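Local coordinates for putative mRNA interferase YoeB (Agrobacterium tumefaciens, PDB 6N90), which probably acts as the toxin of a type II toxin-antitoxin pair, an endonuclease of the YoeB family thought to cleave mRNA, at residues H64-R69 and Q77-I82; A21-K26 and R59-H64. One frame throughout, in Å; residues are numbered along the deposited sequence.

Contact 1: residues H64-R69 and Q77-I82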
loop_
_atom_site.group_PDB
_atom_site.type_symbol
_atom_site.label_atom_id
_atom_site.label_comp_id
_atom_site.label_asym_id
_atom_site.label_seq_id
_atom_site.Cartn_x
_atom_site.Cartn_y
_atom_site.Cartn_z
ATOM N N HIS A 64 -10.606 6.937 -15.283
ATOM C CA HIS A 64 -10.072 6.693 -13.941
ATOM C C HIS A 64 -8.671 7.213 -13.801
ATOM O O HIS A 64 -7.797 6.863 -14.606
ATOM C CB HIS A 64 -10.099 5.196 -13.606
ATOM C CG HIS A 64 -11.482 4.621 -13.582
ATOM N ND1 HIS A 64 -12.375 4.894 -12.573
ATOM C CD2 HIS A 64 -12.126 3.808 -14.453
ATOM C CE1 HIS A 64 -13.517 4.270 -12.820
ATOM N NE2 HIS A 64 -13.392 3.605 -13.953
ATOM N N ARG A 65 -8.451 8.010 -12.760
ATOM C CA ARG A 65 -7.165 8.666 -12.578
ATOM C C ARG A 65 -6.468 8.241 -11.289
ATOM O O ARG A 65 -7.106 7.875 -10.279
ATOM C CB ARG A 65 -7.336 10.193 -12.600
ATOM C CG ARG A 65 -8.036 10.721 -13.854
ATOM C CD ARG A 65 -7.429 10.152 -15.142
ATOM N NE ARG A 65 -8.224 10.495 -16.323
ATOM C CZ ARG A 65 -7.914 11.480 -17.158
ATOM N NH1 ARG A 65 -6.813 12.191 -16.951
ATOM N NH2 ARG A 65 -8.683 11.738 -18.209
ATOM N N PHE A 66 -5.143 8.262 -11.360
ATOM C CA PHE A 66 -4.257 7.898 -10.262
ATOM C C PHE A 66 -3.675 9.211 -9.775
ATOM O O PHE A 66 -2.886 9.832 -10.483
ATOM C CB PHE A 66 -3.177 6.901 -10.768
ATOM C CG PHE A 66 -2.081 6.559 -9.766
ATOM C CD1 PHE A 66 -2.271 5.586 -8.807
ATOM C CD2 PHE A 66 -0.835 7.179 -9.844
ATOM C CE1 PHE A 66 -1.263 5.247 -7.917
ATOM C CE2 PHE A 66 0.181 6.864 -8.935
ATOM C CZ PHE A 66 -0.040 5.892 -7.973
ATOM N N VAL A 67 -4.103 9.644 -8.590
ATOM C CA VAL A 67 -3.631 10.902 -8.022
ATOM C C VAL A 67 -2.691 10.597 -6.850
ATOM O O VAL A 67 -2.980 9.760 -5.988
ATOM C CB VAL A 67 -4.813 11.795 -7.579
ATOM C CG1 VAL A 67 -4.295 13.154 -7.031
ATOM C CG2 VAL A 67 -5.770 12.023 -8.748
ATOM N N TYR A 68 -1.555 11.287 -6.828
ATOM C CA TYR A 68 -0.499 10.960 -5.879
ATOM C C TYR A 68 0.356 12.169 -5.578
ATOM O O TYR A 68 0.255 13.208 -6.241
ATOM C CB TYR A 68 0.394 9.839 -6.451
ATOM C CG TYR A 68 1.111 10.298 -7.708
ATOM C CD1 TYR A 68 0.459 10.317 -8.943
ATOM C CD2 TYR A 68 2.438 10.717 -7.656
ATOM C CE1 TYR A 68 1.107 10.752 -10.091
ATOM C CE2 TYR A 68 3.095 11.133 -8.793
ATOM C CZ TYR A 68 2.423 11.162 -10.003
ATOM O OH TYR A 68 3.090 11.601 -11.131
ATOM N N ARG A 69 1.214 12.010 -4.585
ATOM C CA ARG A 69 2.234 13.003 -4.300
ATOM C C ARG A 69 3.460 12.295 -3.768
ATOM O O ARG A 69 3.355 11.453 -2.893
ATOM C CB ARG A 69 1.714 14.031 -3.281
ATOM C CG ARG A 69 2.720 15.080 -2.855
ATOM C CD ARG A 69 2.087 16.087 -1.885
ATOM N NE ARG A 69 1.566 15.455 -0.669
ATOM C CZ ARG A 69 0.922 16.111 0.297
ATOM N NH1 ARG A 69 0.720 17.412 0.182
ATOM N NH2 ARG A 69 0.483 15.478 1.376
ATOM N N GLN A 77 11.977 8.888 1.270
ATOM C CA GLN A 77 10.842 9.488 0.572
ATOM C C GLN A 77 9.588 8.631 0.705
ATOM O O GLN A 77 9.657 7.497 1.191
ATOM C CB GLN A 77 11.162 9.693 -0.913
ATOM C CG GLN A 77 12.411 10.514 -1.198
ATOM C CD GLN A 77 12.653 10.731 -2.682
ATOM O OE1 GLN A 77 11.756 10.545 -3.505
ATOM N NE2 GLN A 77 13.884 11.116 -3.033
ATOM N N ARG A 78 8.455 9.179 0.279
ATOM C CA ARG A 78 7.201 8.401 0.243
ATOM C C ARG A 78 6.324 8.813 -0.936
ATOM O O ARG A 78 6.349 9.965 -1.379
ATOM C CB ARG A 78 6.429 8.553 1.565
ATOM C CG ARG A 78 5.943 9.990 1.824
ATOM C CD ARG A 78 5.346 10.154 3.224
ATOM N NE ARG A 78 4.755 11.481 3.397
ATOM C CZ ARG A 78 5.425 12.560 3.799
ATOM N NH1 ARG A 78 6.720 12.489 4.073
ATOM N NH2 ARG A 78 4.792 13.718 3.917
ATOM N N LEU A 79 5.591 7.850 -1.493
ATOM C CA LEU A 79 4.586 8.155 -2.491
ATOM C C LEU A 79 3.253 7.968 -1.810
ATOM O O LEU A 79 2.980 6.893 -1.291
ATOM C CB LEU A 79 4.685 7.232 -3.713
ATOM C CG LEU A 79 3.774 7.634 -4.879
ATOM C CD1 LEU A 79 4.404 7.246 -6.200
ATOM C CD2 LEU A 79 2.426 6.965 -4.752
ATOM N N GLU A 80 2.437 9.018 -1.810
ATOM C CA GLU A 80 1.117 8.966 -1.182
ATOM C C GLU A 80 0.090 8.837 -2.280
ATOM O O GLU A 80 0.009 9.714 -3.140
ATOM C CB GLU A 80 0.816 10.239 -0.384
ATOM C CG GLU A 80 1.427 10.366 0.990
ATOM C CD GLU A 80 1.121 11.732 1.590
ATOM O OE1 GLU A 80 0.367 11.793 2.586
ATOM O OE2 GLU A 80 1.633 12.741 1.055
ATOM N N VAL A 81 -0.705 7.769 -2.255
ATOM C CA VAL A 81 -1.798 7.629 -3.210
ATOM C C VAL A 81 -3.084 8.193 -2.617
ATOM O O VAL A 81 -3.551 7.728 -1.577
ATOM C CB VAL A 81 -2.033 6.165 -3.600
ATOM C CG1 VAL A 81 -3.191 6.053 -4.640
ATOM C CG2 VAL A 81 -0.737 5.548 -4.090
ATOM N N ILE A 82 -3.650 9.178 -3.303
ATOM C CA ILE A 82 -4.837 9.890 -2.862
ATOM C C ILE A 82 -6.090 9.296 -3.490
ATOM O O ILE A 82 -7.134 9.204 -2.841
ATOM C CB ILE A 82 -4.727 11.395 -3.211
ATOM C CG1 ILE A 82 -3.391 11.939 -2.712
ATOM C CG2 ILE A 82 -5.879 12.184 -2.616
ATOM C CD1 ILE A 82 -3.143 11.685 -1.248
#
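The guanidinium of Arg69 meets the carboxylate of Glu80 edge-on, the two planes 18° apart. Glu80 OE2 lies close to the guanidinium plane and takes two bonds through its syn lone pair. One comes from NE of Arg69 to OE2 of Glu80 at 3.2 Å, the other from Arg69 NH2 to the same oxygen at 3.0 Å, a salt bridge. The Arg69 chain leaves with CG anti to the backbone N and bends at chi3 (59°), which lays it alongside Glu80. The Tyr68 ring has Phe66 O at its edge. Its OH is hydrogen-bonded to Pro38 O and to Arg58 NE. The Phe66 side chain crosses Val81 at about a right angle, CE1 lying 3.9 Å from Val81 CG2, and its CZ points at Leu79 CD2, tip to tip. On this face of the sheet, Leu30 and Ile31 of helix 21-36 also touch Phe66. Leu79 CD2 packs against Tyr68 CB as well.

The backbones pair antiparallel. Arg69 and Glu80 form a hydrogen-bonded pair: Arg69 N to Glu80 O is 3.0 Å, and Glu80 N to Arg69 O is 2.8 Å and nearly straight at 174°. Tyr68 and Val81 are the neighbouring non-hydrogen-bonded pair. Beyond them Ile82 N donates a hydrogen bond to Val67 O at 2.8 Å, from above the carbonyl plane.

These two arms of a beta hairpin thus carry apolar groups on the face toward helix 21-36 and a charged pair on the other. Arg78 NH2 comes within 5.3 Å of Arg69 NH2, so Glu80 probably offsets some of the positive charge gathered there and is itself likely to stay ionised.

Contact 2: residues A21-K26 and R59-H64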
loop_
_atom_site.group_PDB
_atom_site.type_symbol
_atom_site.label_atom_id
_atom_site.label_comp_id
_atom_site.label_asym_id
_atom_site.label_seq_id
_atom_site.Cartn_x
_atom_site.Cartn_y
_atom_site.Cartn_z
ATOM N N ALA A 21 -8.842 -7.109 -12.465
ATOM C CA ALA A 21 -7.427 -7.266 -12.150
ATOM C C ALA A 21 -6.515 -6.524 -13.127
ATOM O O ALA A 21 -5.358 -6.230 -12.806
ATOM C CB ALA A 21 -7.057 -8.740 -12.102
ATOM N N ARG A 22 -7.021 -6.230 -14.320
ATOM C CA ARG A 22 -6.239 -5.471 -15.290
ATOM C C ARG A 22 -5.970 -4.071 -14.762
ATOM O O ARG A 22 -4.913 -3.503 -14.994
ATOM C CB ARG A 22 -6.964 -5.364 -16.626
ATOM C CG ARG A 22 -7.226 -6.687 -17.318
ATOM C CD ARG A 22 -7.959 -6.459 -18.637
ATOM N N MET A 23 -6.958 -3.505 -14.084
ATOM C CA MET A 23 -6.827 -2.161 -13.515
ATOM C C MET A 23 -5.834 -2.173 -12.350
ATOM O O MET A 23 -5.087 -1.221 -12.154
ATOM C CB MET A 23 -8.188 -1.647 -13.051
ATOM C CG MET A 23 -9.167 -1.439 -14.204
ATOM S SD MET A 23 -8.743 0.016 -15.153
ATOM C CE MET A 23 -9.261 1.302 -14.028
ATOM N N VAL A 24 -5.853 -3.246 -11.567
ATOM C CA VAL A 24 -4.871 -3.408 -10.482
ATOM C C VAL A 24 -3.462 -3.380 -11.085
ATOM O O VAL A 24 -2.556 -2.715 -10.572
ATOM C CB VAL A 24 -5.090 -4.728 -9.681
ATOM C CG1 VAL A 24 -4.009 -4.888 -8.562
ATOM C CG2 VAL A 24 -6.466 -4.735 -9.090
ATOM N N GLU A 25 -3.284 -4.102 -12.185
ATOM C CA GLU A 25 -1.984 -4.158 -12.844
ATOM C C GLU A 25 -1.539 -2.802 -13.374
ATOM O O GLU A 25 -0.361 -2.451 -13.285
ATOM C CB GLU A 25 -2.017 -5.170 -13.991
ATOM C CG GLU A 25 -2.253 -6.594 -13.537
ATOM N N LYS A 26 -2.473 -2.053 -13.950
ATOM C CA LYS A 26 -2.161 -0.707 -14.433
ATOM C C LYS A 26 -1.736 0.201 -13.289
ATOM O O LYS A 26 -0.784 0.977 -13.405
ATOM C CB LYS A 26 -3.362 -0.112 -15.149
ATOM C CG LYS A 26 -3.117 1.268 -15.728
ATOM C CD LYS A 26 -1.998 1.256 -16.764
ATOM C CE LYS A 26 -2.114 2.441 -17.723
ATOM N NZ LYS A 26 -1.982 3.762 -17.060
ATOM N N ARG A 59 -3.141 8.926 -15.907
ATOM C CA ARG A 59 -4.252 8.142 -16.424
ATOM C C ARG A 59 -4.112 6.653 -16.139
ATOM O O ARG A 59 -3.117 6.033 -16.491
ATOM C CB ARG A 59 -4.376 8.344 -17.936
ATOM C CG ARG A 59 -4.922 9.689 -18.340
ATOM C CD ARG A 59 -6.138 9.530 -19.231
ATOM N NE ARG A 59 -5.833 8.846 -20.485
ATOM C CZ ARG A 59 -6.595 8.929 -21.568
ATOM N NH1 ARG A 59 -7.696 9.675 -21.542
ATOM N NH2 ARG A 59 -6.258 8.278 -22.677
ATOM N N ILE A 60 -5.128 6.066 -15.527
ATOM C CA ILE A 60 -5.259 4.621 -15.529
ATOM C C ILE A 60 -6.012 4.258 -16.804
ATOM O O ILE A 60 -5.541 3.471 -17.620
ATOM C CB ILE A 60 -6.009 4.114 -14.292
ATOM C CG1 ILE A 60 -5.439 4.738 -13.020
ATOM C CG2 ILE A 60 -5.988 2.581 -14.196
ATOM C CD1 ILE A 60 -6.305 4.380 -11.778
ATOM N N THR A 61 -7.218 4.807 -16.927
ATOM C CA THR A 61 -7.970 4.823 -18.185
ATOM C C THR A 61 -8.522 6.227 -18.379
ATOM O O THR A 61 -8.248 7.104 -17.570
ATOM C CB THR A 61 -9.121 3.816 -18.190
ATOM O OG1 THR A 61 -10.085 4.174 -17.185
ATOM C CG2 THR A 61 -8.602 2.433 -17.915
ATOM N N ALA A 62 -9.314 6.444 -19.429
ATOM C CA ALA A 62 -9.873 7.774 -19.663
ATOM C C ALA A 62 -10.771 8.194 -18.497
ATOM O O ALA A 62 -10.825 9.374 -18.134
ATOM C CB ALA A 62 -10.640 7.810 -20.970
ATOM N N GLU A 63 -11.450 7.219 -17.893
ATOM C CA GLU A 63 -12.416 7.506 -16.835
ATOM C C GLU A 63 -11.849 7.397 -15.418
ATOM O O GLU A 63 -12.533 7.738 -14.452
ATOM C CB GLU A 63 -13.629 6.579 -16.958
ATOM C CG GLU A 63 -14.567 6.902 -18.124
ATOM C CD GLU A 63 -14.978 8.370 -18.188
ATOM O OE1 GLU A 63 -15.243 8.976 -17.121
ATOM O OE2 GLU A 63 -15.053 8.915 -19.313
ATOM N N HIS A 64 -10.606 6.937 -15.283
ATOM C CA HIS A 64 -10.072 6.693 -13.941
ATOM C C HIS A 64 -8.671 7.213 -13.801
ATOM O O HIS A 64 -7.797 6.863 -14.606
ATOM C CB HIS A 64 -10.099 5.196 -13.606
ATOM C CG HIS A 64 -11.482 4.621 -13.582
ATOM N ND1 HIS A 64 -12.375 4.894 -12.573
ATOM C CD2 HIS A 64 -12.126 3.808 -14.453
ATOM C CE1 HIS A 64 -13.517 4.270 -12.820
ATOM N NE2 HIS A 64 -13.392 3.605 -13.953
#
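A classic beta bulge at the corner between strands 56-59 and 64-73 meets the first turns of helix 21-36. Ile60 and Thr61 both face His64 in the bulge. His64 O accepts from both Ile60 N and Thr61 N, and His64 N returns a bond to Thr61 O at 3.3 Å.

Met23 and Lys26, three residues apart on the helix, carry the other side. Ile60 CG2, anti to its backbone N, touches both of them. Met23 CE comes to 3.5 Å from Ile60 CG2, and Lys26 CG lies equally close to that methyl. Met23 bends at chi2 and chi3 (both -74°). The bends bring its SD to 3.7 Å from Thr61 CG2 and its CE to 3.8 Å from His64 CD2. Met23 crosses Ile60, Thr61 and His64 at about right angles. Trp16 of helix 7-19 packs on Met23 and meets the His64 ring edge-to-face, while His64 ND1 is hydrogen-bonded to Phe86 N.

Lys26 starts with CG anti to the backbone N (chi1 -178°) and bends at chi2 and chi4. Its aliphatic part passes Ile60, and NZ ends 2.6 Å from Arg59 O, a short hydrogen bond in the carbonyl plane. The ammonium thus holds the last carbonyl of strand 56-59, just before the corner, and probably polarises it. Ile60 is also covered by Ile27 and Leu30 of the same helix, one and two turns on from Met23.

Apolar helix side chains lying over a bulged strand connection, with a lysine tip on a main-chain carbonyl, make this a helix packed on the bulged connection between two neighbouring antiparallel strands, within the alpha/beta fold of YoeB-like toxins.

How the contacts relate
From the N terminus the chain runs through strand 2-5 and helix 7-19 to helix 21-36, whose start is one half of contact 2. It then passes strands 46-47 and 56-59, and contact 2 closes this long loop at 59-64. Contact 1 opens in the same place, since His64 belongs to both. Strand 64-73 turns back into strand 76-84, and contact 1 closes that short hairpin. The two are in series, neither enclosing the other, with centres about 14 Å apart. They touch where Arg65 packs on Arg59 and Phe66 on Ile60. Contact 2 ties helix 21-36 to the strand corner, and contact 1 pairs the strand that leaves that corner with strand 76-84.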